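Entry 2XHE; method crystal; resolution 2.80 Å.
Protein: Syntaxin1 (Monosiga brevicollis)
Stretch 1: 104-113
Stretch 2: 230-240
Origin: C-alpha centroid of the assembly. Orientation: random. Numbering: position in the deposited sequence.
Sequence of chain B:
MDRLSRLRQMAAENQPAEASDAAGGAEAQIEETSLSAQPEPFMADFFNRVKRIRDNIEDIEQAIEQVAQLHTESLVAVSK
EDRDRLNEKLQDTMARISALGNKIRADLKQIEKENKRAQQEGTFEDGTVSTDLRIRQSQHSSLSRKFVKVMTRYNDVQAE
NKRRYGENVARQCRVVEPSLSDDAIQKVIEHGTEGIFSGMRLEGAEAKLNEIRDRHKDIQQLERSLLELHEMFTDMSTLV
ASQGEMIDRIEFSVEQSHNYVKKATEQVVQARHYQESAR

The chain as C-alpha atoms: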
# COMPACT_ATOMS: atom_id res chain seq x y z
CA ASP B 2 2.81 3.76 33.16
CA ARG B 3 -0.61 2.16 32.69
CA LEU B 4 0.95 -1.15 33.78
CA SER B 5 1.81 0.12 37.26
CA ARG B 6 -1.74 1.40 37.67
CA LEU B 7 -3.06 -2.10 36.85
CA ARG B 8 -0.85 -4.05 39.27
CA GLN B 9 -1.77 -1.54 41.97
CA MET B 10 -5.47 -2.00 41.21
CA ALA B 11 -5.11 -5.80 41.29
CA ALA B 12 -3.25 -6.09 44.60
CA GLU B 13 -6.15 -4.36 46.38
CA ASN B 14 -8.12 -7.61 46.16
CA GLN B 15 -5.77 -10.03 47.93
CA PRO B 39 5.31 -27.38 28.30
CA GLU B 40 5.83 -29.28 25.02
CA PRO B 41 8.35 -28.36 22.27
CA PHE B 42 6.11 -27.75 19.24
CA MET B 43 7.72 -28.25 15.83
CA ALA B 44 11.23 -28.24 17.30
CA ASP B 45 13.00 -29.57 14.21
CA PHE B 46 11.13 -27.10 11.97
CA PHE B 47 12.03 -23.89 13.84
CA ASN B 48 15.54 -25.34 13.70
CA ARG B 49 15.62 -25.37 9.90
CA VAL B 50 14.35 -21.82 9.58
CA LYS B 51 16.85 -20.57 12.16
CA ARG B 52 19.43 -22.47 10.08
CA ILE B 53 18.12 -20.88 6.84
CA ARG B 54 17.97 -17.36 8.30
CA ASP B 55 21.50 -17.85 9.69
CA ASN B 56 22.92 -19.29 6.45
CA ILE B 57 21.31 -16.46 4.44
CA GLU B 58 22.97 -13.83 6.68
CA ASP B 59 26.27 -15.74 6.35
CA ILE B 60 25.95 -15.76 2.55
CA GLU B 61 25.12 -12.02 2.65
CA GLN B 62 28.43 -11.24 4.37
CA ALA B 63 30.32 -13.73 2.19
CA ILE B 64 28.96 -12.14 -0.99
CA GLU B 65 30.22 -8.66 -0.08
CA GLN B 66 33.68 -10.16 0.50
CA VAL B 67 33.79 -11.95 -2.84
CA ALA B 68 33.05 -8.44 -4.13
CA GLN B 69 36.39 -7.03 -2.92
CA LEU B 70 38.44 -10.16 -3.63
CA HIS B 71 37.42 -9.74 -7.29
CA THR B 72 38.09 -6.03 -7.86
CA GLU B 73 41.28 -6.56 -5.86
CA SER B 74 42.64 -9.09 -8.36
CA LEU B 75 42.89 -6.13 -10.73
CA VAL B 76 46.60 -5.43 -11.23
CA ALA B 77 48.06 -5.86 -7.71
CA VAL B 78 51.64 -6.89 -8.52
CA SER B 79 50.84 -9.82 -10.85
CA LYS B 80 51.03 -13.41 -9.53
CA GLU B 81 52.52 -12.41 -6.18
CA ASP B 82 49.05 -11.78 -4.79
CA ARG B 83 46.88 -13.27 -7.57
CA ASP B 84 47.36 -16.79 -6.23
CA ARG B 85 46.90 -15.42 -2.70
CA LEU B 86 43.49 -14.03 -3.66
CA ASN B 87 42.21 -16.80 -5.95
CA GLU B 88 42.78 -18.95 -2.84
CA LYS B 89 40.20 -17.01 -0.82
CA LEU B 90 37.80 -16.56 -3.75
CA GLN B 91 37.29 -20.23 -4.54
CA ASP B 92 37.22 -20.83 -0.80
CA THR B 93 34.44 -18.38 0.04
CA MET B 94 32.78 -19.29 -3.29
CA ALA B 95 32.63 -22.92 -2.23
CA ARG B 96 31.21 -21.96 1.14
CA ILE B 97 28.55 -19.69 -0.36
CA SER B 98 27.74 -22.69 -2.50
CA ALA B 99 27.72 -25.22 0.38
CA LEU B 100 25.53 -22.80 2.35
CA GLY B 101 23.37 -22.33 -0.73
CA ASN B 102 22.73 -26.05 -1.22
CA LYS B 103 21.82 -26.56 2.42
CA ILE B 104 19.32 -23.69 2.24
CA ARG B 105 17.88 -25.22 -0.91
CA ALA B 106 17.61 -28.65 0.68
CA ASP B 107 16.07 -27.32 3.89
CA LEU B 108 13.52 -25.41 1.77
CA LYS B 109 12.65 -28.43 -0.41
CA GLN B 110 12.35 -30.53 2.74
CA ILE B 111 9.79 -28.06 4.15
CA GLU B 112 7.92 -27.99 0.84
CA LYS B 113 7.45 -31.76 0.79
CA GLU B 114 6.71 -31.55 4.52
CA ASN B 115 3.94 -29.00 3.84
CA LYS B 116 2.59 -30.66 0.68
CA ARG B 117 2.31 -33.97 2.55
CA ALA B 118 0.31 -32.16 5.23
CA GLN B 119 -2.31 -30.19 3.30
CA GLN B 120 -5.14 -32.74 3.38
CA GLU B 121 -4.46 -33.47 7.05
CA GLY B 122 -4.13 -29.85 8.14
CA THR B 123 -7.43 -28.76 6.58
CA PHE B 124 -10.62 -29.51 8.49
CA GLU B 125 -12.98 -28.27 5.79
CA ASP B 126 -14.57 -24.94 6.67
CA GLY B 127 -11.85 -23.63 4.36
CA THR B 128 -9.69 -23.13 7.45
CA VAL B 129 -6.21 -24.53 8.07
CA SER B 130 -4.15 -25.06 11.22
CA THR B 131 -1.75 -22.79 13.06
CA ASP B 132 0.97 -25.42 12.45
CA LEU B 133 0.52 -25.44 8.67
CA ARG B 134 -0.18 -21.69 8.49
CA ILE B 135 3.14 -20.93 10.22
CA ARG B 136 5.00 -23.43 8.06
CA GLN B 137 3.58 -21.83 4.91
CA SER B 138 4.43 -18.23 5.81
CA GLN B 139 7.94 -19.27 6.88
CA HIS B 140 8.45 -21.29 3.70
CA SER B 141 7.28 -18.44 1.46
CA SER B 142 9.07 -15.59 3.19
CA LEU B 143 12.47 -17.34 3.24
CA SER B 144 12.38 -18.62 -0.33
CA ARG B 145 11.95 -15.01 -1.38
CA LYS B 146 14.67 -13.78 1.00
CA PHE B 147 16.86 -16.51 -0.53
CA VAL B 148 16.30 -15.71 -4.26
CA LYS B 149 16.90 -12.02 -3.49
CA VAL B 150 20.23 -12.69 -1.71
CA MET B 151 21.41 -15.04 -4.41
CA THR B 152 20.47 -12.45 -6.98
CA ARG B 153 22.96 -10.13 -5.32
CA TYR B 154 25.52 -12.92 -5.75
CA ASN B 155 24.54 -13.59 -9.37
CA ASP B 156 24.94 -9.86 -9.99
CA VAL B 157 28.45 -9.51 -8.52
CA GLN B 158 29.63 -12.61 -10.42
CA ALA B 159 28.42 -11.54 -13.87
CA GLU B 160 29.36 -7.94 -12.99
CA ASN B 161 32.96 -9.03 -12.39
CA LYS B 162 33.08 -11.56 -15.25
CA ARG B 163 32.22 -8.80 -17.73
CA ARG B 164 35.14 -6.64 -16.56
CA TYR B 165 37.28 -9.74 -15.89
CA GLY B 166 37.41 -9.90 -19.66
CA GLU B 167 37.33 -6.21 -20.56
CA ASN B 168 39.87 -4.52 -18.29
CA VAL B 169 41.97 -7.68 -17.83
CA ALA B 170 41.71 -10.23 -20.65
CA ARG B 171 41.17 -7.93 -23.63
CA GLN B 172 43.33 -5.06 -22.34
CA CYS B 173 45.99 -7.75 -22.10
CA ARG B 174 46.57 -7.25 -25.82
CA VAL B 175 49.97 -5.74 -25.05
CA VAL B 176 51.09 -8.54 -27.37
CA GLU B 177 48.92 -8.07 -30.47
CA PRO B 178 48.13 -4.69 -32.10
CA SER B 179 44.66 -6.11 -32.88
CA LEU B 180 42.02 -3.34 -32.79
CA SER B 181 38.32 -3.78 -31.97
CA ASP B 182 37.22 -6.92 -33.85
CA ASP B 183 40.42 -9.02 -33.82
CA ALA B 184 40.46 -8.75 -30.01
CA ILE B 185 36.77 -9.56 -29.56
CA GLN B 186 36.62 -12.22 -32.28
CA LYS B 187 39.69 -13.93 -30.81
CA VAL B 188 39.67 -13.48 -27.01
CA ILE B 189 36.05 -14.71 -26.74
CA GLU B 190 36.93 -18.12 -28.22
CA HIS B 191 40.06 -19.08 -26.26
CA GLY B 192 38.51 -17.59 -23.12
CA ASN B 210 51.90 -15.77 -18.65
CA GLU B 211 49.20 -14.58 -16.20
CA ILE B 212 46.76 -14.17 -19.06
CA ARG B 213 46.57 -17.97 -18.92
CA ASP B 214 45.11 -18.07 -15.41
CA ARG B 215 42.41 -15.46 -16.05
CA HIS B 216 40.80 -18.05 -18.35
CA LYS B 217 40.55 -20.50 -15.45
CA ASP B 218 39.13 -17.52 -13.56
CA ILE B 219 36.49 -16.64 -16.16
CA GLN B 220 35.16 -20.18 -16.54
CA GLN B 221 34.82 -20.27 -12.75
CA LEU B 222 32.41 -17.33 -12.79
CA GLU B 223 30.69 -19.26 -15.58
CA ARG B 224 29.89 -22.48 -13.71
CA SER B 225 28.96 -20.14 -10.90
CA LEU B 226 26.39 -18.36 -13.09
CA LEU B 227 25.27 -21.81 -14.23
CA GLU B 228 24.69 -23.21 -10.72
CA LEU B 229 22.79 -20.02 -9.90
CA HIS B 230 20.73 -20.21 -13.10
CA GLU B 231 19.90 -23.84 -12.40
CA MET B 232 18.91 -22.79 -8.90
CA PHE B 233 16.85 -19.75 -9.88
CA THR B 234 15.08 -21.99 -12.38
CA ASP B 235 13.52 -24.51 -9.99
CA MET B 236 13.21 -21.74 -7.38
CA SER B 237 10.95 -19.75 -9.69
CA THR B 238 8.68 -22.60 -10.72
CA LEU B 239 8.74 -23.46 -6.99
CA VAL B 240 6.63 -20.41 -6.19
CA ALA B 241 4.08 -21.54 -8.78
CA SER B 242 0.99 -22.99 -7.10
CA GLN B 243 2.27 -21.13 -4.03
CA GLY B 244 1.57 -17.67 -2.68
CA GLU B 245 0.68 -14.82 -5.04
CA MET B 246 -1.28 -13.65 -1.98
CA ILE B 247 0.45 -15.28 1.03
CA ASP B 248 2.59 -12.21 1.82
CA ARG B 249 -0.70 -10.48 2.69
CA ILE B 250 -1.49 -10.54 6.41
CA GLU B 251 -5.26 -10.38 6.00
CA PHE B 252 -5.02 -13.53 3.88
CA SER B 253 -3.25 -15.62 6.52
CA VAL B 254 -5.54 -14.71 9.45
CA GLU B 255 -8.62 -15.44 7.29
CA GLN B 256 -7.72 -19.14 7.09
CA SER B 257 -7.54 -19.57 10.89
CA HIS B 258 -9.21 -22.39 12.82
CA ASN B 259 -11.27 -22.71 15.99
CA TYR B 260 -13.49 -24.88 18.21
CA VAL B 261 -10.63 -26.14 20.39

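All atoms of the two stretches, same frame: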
# COMPACT_ATOMS: atom_id res chain seq x y z
N ILE B 104 20.52 -24.52 2.26
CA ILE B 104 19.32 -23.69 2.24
C ILE B 104 18.30 -24.27 1.27
O ILE B 104 17.11 -24.36 1.58
CB ILE B 104 19.62 -22.24 1.82
CG1 ILE B 104 20.17 -21.44 3.01
CG2 ILE B 104 18.37 -21.57 1.31
CD1 ILE B 104 21.02 -20.25 2.60
N ARG B 105 18.77 -24.67 0.10
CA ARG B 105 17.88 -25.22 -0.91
C ARG B 105 17.28 -26.56 -0.46
O ARG B 105 16.11 -26.86 -0.72
CB ARG B 105 18.54 -25.32 -2.29
CG ARG B 105 17.68 -26.07 -3.29
CD ARG B 105 17.85 -25.55 -4.69
NE ARG B 105 19.25 -25.54 -5.11
CZ ARG B 105 19.65 -25.80 -6.35
NH1 ARG B 105 18.76 -26.09 -7.29
NH2 ARG B 105 20.94 -25.76 -6.64
N ALA B 106 18.08 -27.35 0.24
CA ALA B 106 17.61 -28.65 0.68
C ALA B 106 16.68 -28.53 1.88
O ALA B 106 15.72 -29.30 2.01
CB ALA B 106 18.78 -29.56 0.99
N ASP B 107 16.95 -27.56 2.75
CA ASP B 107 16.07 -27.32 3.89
C ASP B 107 14.73 -26.79 3.37
O ASP B 107 13.68 -27.19 3.87
CB ASP B 107 16.70 -26.35 4.90
CG ASP B 107 17.76 -27.01 5.80
OD1 ASP B 107 17.70 -28.24 6.01
OD2 ASP B 107 18.65 -26.28 6.29
N LEU B 108 14.76 -25.90 2.38
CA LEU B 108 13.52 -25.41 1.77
C LEU B 108 12.71 -26.56 1.15
O LEU B 108 11.56 -26.78 1.54
CB LEU B 108 13.78 -24.32 0.74
CG LEU B 108 14.19 -22.96 1.31
CD1 LEU B 108 14.47 -21.95 0.21
CD2 LEU B 108 13.15 -22.45 2.30
N LYS B 109 13.32 -27.29 0.21
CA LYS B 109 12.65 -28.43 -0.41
C LYS B 109 12.06 -29.37 0.63
O LYS B 109 10.92 -29.81 0.50
CB LYS B 109 13.57 -29.19 -1.36
CG LYS B 109 13.57 -28.61 -2.78
CD LYS B 109 14.55 -29.32 -3.70
CE LYS B 109 14.64 -28.61 -5.05
NZ LYS B 109 15.67 -29.22 -5.94
N GLN B 110 12.83 -29.65 1.68
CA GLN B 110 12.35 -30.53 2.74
C GLN B 110 11.05 -29.99 3.34
O GLN B 110 10.11 -30.75 3.59
CB GLN B 110 13.44 -30.73 3.80
CG GLN B 110 13.02 -31.56 5.03
CD GLN B 110 12.36 -32.88 4.68
OE1 GLN B 110 12.60 -33.45 3.60
NE2 GLN B 110 11.51 -33.38 5.58
N ILE B 111 10.98 -28.67 3.55
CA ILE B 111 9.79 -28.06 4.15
C ILE B 111 8.62 -28.08 3.17
O ILE B 111 7.46 -28.22 3.58
CB ILE B 111 10.05 -26.62 4.64
CG1 ILE B 111 11.28 -26.57 5.55
CG2 ILE B 111 8.83 -26.10 5.39
CD1 ILE B 111 11.55 -25.20 6.16
N GLU B 112 8.93 -27.94 1.88
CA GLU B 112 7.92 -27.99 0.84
C GLU B 112 7.21 -29.34 0.88
O GLU B 112 6.01 -29.40 1.12
CB GLU B 112 8.54 -27.79 -0.54
CG GLU B 112 7.52 -27.78 -1.66
CD GLU B 112 8.16 -28.02 -3.01
OE1 GLU B 112 9.39 -28.25 -3.04
OE2 GLU B 112 7.43 -27.97 -4.03
N LYS B 113 7.97 -30.41 0.66
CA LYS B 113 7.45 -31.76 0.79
C LYS B 113 6.72 -31.94 2.12
O LYS B 113 5.63 -32.50 2.17
CB LYS B 113 8.57 -32.80 0.64
CG LYS B 113 9.18 -32.85 -0.76
CD LYS B 113 10.31 -33.88 -0.86
CE LYS B 113 10.93 -33.91 -2.26
NZ LYS B 113 12.10 -34.82 -2.36
N HIS B 230 21.81 -20.03 -12.12
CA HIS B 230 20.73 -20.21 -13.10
C HIS B 230 19.91 -21.46 -12.82
O HIS B 230 18.69 -21.40 -12.73
CB HIS B 230 21.28 -20.27 -14.52
CG HIS B 230 20.23 -20.50 -15.55
ND1 HIS B 230 19.70 -19.48 -16.31
CD2 HIS B 230 19.58 -21.63 -15.93
CE1 HIS B 230 18.78 -19.97 -17.13
NE2 HIS B 230 18.69 -21.27 -16.91
N GLU B 231 20.59 -22.60 -12.70
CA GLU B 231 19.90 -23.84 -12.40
C GLU B 231 19.05 -23.65 -11.16
O GLU B 231 17.91 -24.10 -11.11
CB GLU B 231 20.91 -24.97 -12.18
CG GLU B 231 20.26 -26.30 -11.82
CD GLU B 231 20.99 -27.02 -10.70
OE1 GLU B 231 21.93 -27.80 -10.99
OE2 GLU B 231 20.63 -26.79 -9.52
N MET B 232 19.61 -22.98 -10.17
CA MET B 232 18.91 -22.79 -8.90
C MET B 232 17.69 -21.89 -9.08
O MET B 232 16.56 -22.26 -8.74
CB MET B 232 19.86 -22.21 -7.85
CG MET B 232 19.25 -22.02 -6.47
SD MET B 232 18.31 -20.49 -6.30
CE MET B 232 19.61 -19.26 -6.50
N PHE B 233 17.92 -20.69 -9.61
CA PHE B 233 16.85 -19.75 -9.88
C PHE B 233 15.72 -20.43 -10.65
O PHE B 233 14.55 -20.14 -10.44
CB PHE B 233 17.37 -18.55 -10.66
CG PHE B 233 18.21 -17.60 -9.84
CD1 PHE B 233 17.77 -17.14 -8.61
CD2 PHE B 233 19.42 -17.14 -10.32
CE1 PHE B 233 18.53 -16.26 -7.87
CE2 PHE B 233 20.17 -16.26 -9.60
CZ PHE B 233 19.73 -15.82 -8.36
N THR B 234 16.08 -21.34 -11.55
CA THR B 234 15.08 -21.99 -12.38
C THR B 234 14.04 -22.76 -11.55
O THR B 234 12.85 -22.44 -11.59
CB THR B 234 15.69 -22.90 -13.45
OG1 THR B 234 16.54 -22.12 -14.31
CG2 THR B 234 14.60 -23.53 -14.27
N ASP B 235 14.47 -23.76 -10.80
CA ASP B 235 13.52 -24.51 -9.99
C ASP B 235 13.08 -23.75 -8.73
O ASP B 235 12.19 -24.21 -8.01
CB ASP B 235 14.04 -25.92 -9.64
CG ASP B 235 15.06 -25.91 -8.53
OD1 ASP B 235 16.24 -25.61 -8.82
OD2 ASP B 235 14.70 -26.21 -7.37
N MET B 236 13.68 -22.59 -8.47
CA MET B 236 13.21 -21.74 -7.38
C MET B 236 12.02 -20.91 -7.83
O MET B 236 11.12 -20.62 -7.05
CB MET B 236 14.31 -20.84 -6.81
CG MET B 236 15.34 -21.53 -5.89
SD MET B 236 14.74 -22.49 -4.46
CE MET B 236 13.53 -21.35 -3.75
N SER B 237 12.04 -20.53 -9.11
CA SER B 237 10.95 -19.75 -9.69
C SER B 237 9.72 -20.61 -9.83
O SER B 237 8.67 -20.29 -9.28
CB SER B 237 11.35 -19.19 -11.05
OG SER B 237 12.46 -18.32 -10.92
N THR B 238 9.84 -21.72 -10.54
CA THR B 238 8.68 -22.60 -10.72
C THR B 238 8.21 -23.17 -9.38
O THR B 238 7.16 -23.79 -9.29
CB THR B 238 9.00 -23.75 -11.70
OG1 THR B 238 9.54 -24.87 -10.98
CG2 THR B 238 9.98 -23.29 -12.78
N LEU B 239 9.01 -22.93 -8.33
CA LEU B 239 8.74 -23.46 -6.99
C LEU B 239 7.75 -22.57 -6.25
O LEU B 239 7.17 -22.97 -5.24
CB LEU B 239 10.05 -23.56 -6.20
CG LEU B 239 10.11 -24.46 -4.96
CD1 LEU B 239 9.42 -23.83 -3.75
CD2 LEU B 239 9.54 -25.84 -5.27
N VAL B 240 7.58 -21.35 -6.75
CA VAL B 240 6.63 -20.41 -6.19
C VAL B 240 5.28 -20.57 -6.91
O VAL B 240 4.24 -20.15 -6.40
CB VAL B 240 7.12 -18.97 -6.36
CG1 VAL B 240 6.52 -18.38 -7.61
CG2 VAL B 240 6.76 -18.14 -5.14

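The contact is organised around Arg 105, whose guanidinium reaches two carboxylates one helical turn apart. NH1 of Arg 105 lies 3.0 Å from OE2 of Glu 231 and 3.0 Å from OD1 of Asp 235, a salt bridge to each. Glu 231 is also held by a forked pair of hydrogen bonds, because NH2 of Arg 105 donates to the same OE2 of Glu 231 at 3.1 Å. Both acids approach the guanidinium at its edge, near its plane, where the N-H bonds point; one face is covered by the backbone of Met 232, with CA of Met 232 3.7 Å from NH1 of Arg 105.

Arginine suits this place because its charge is spread over several donors at the end of a long arm. The helices run nearly parallel, at 17°, with axes 12.5 Å apart at closest approach, and the long side chain of Arg 105 spans the gap. It leaves its helix toward the partner with chi1 t and fits as a knob among Glu 231, Met 232, Asp 235 and Met 236; it has the largest covered area of the contact, 95 Å².

One turn on, Lys 109 starts sideways, but its long aliphatic chain, fully extended beyond CB, carries the charge from an exposed position and brings NZ of Lys 109 to 3.5 Å from OD2 of Asp 235. This third salt bridge lets Asp 235 use both carboxylate oxygens, one for each base.

Beneath the charges the packing is apolar. CD1 of Leu 108 meets CE of Met 236 at 4.1 Å, and both residues are buried; the flexible, unbranched methionine curls through three m rotamers to bring its end nearer the other helix. Farther along, the CA-to-CB bond of Leu 239 points toward the first stretch, and its apolar branches suit a partly covered place; CD2 of Leu 239 lies 3.2 Å from OE2 of Glu 112, adding no polar bond. Altogether the two stretches bury 361 Å².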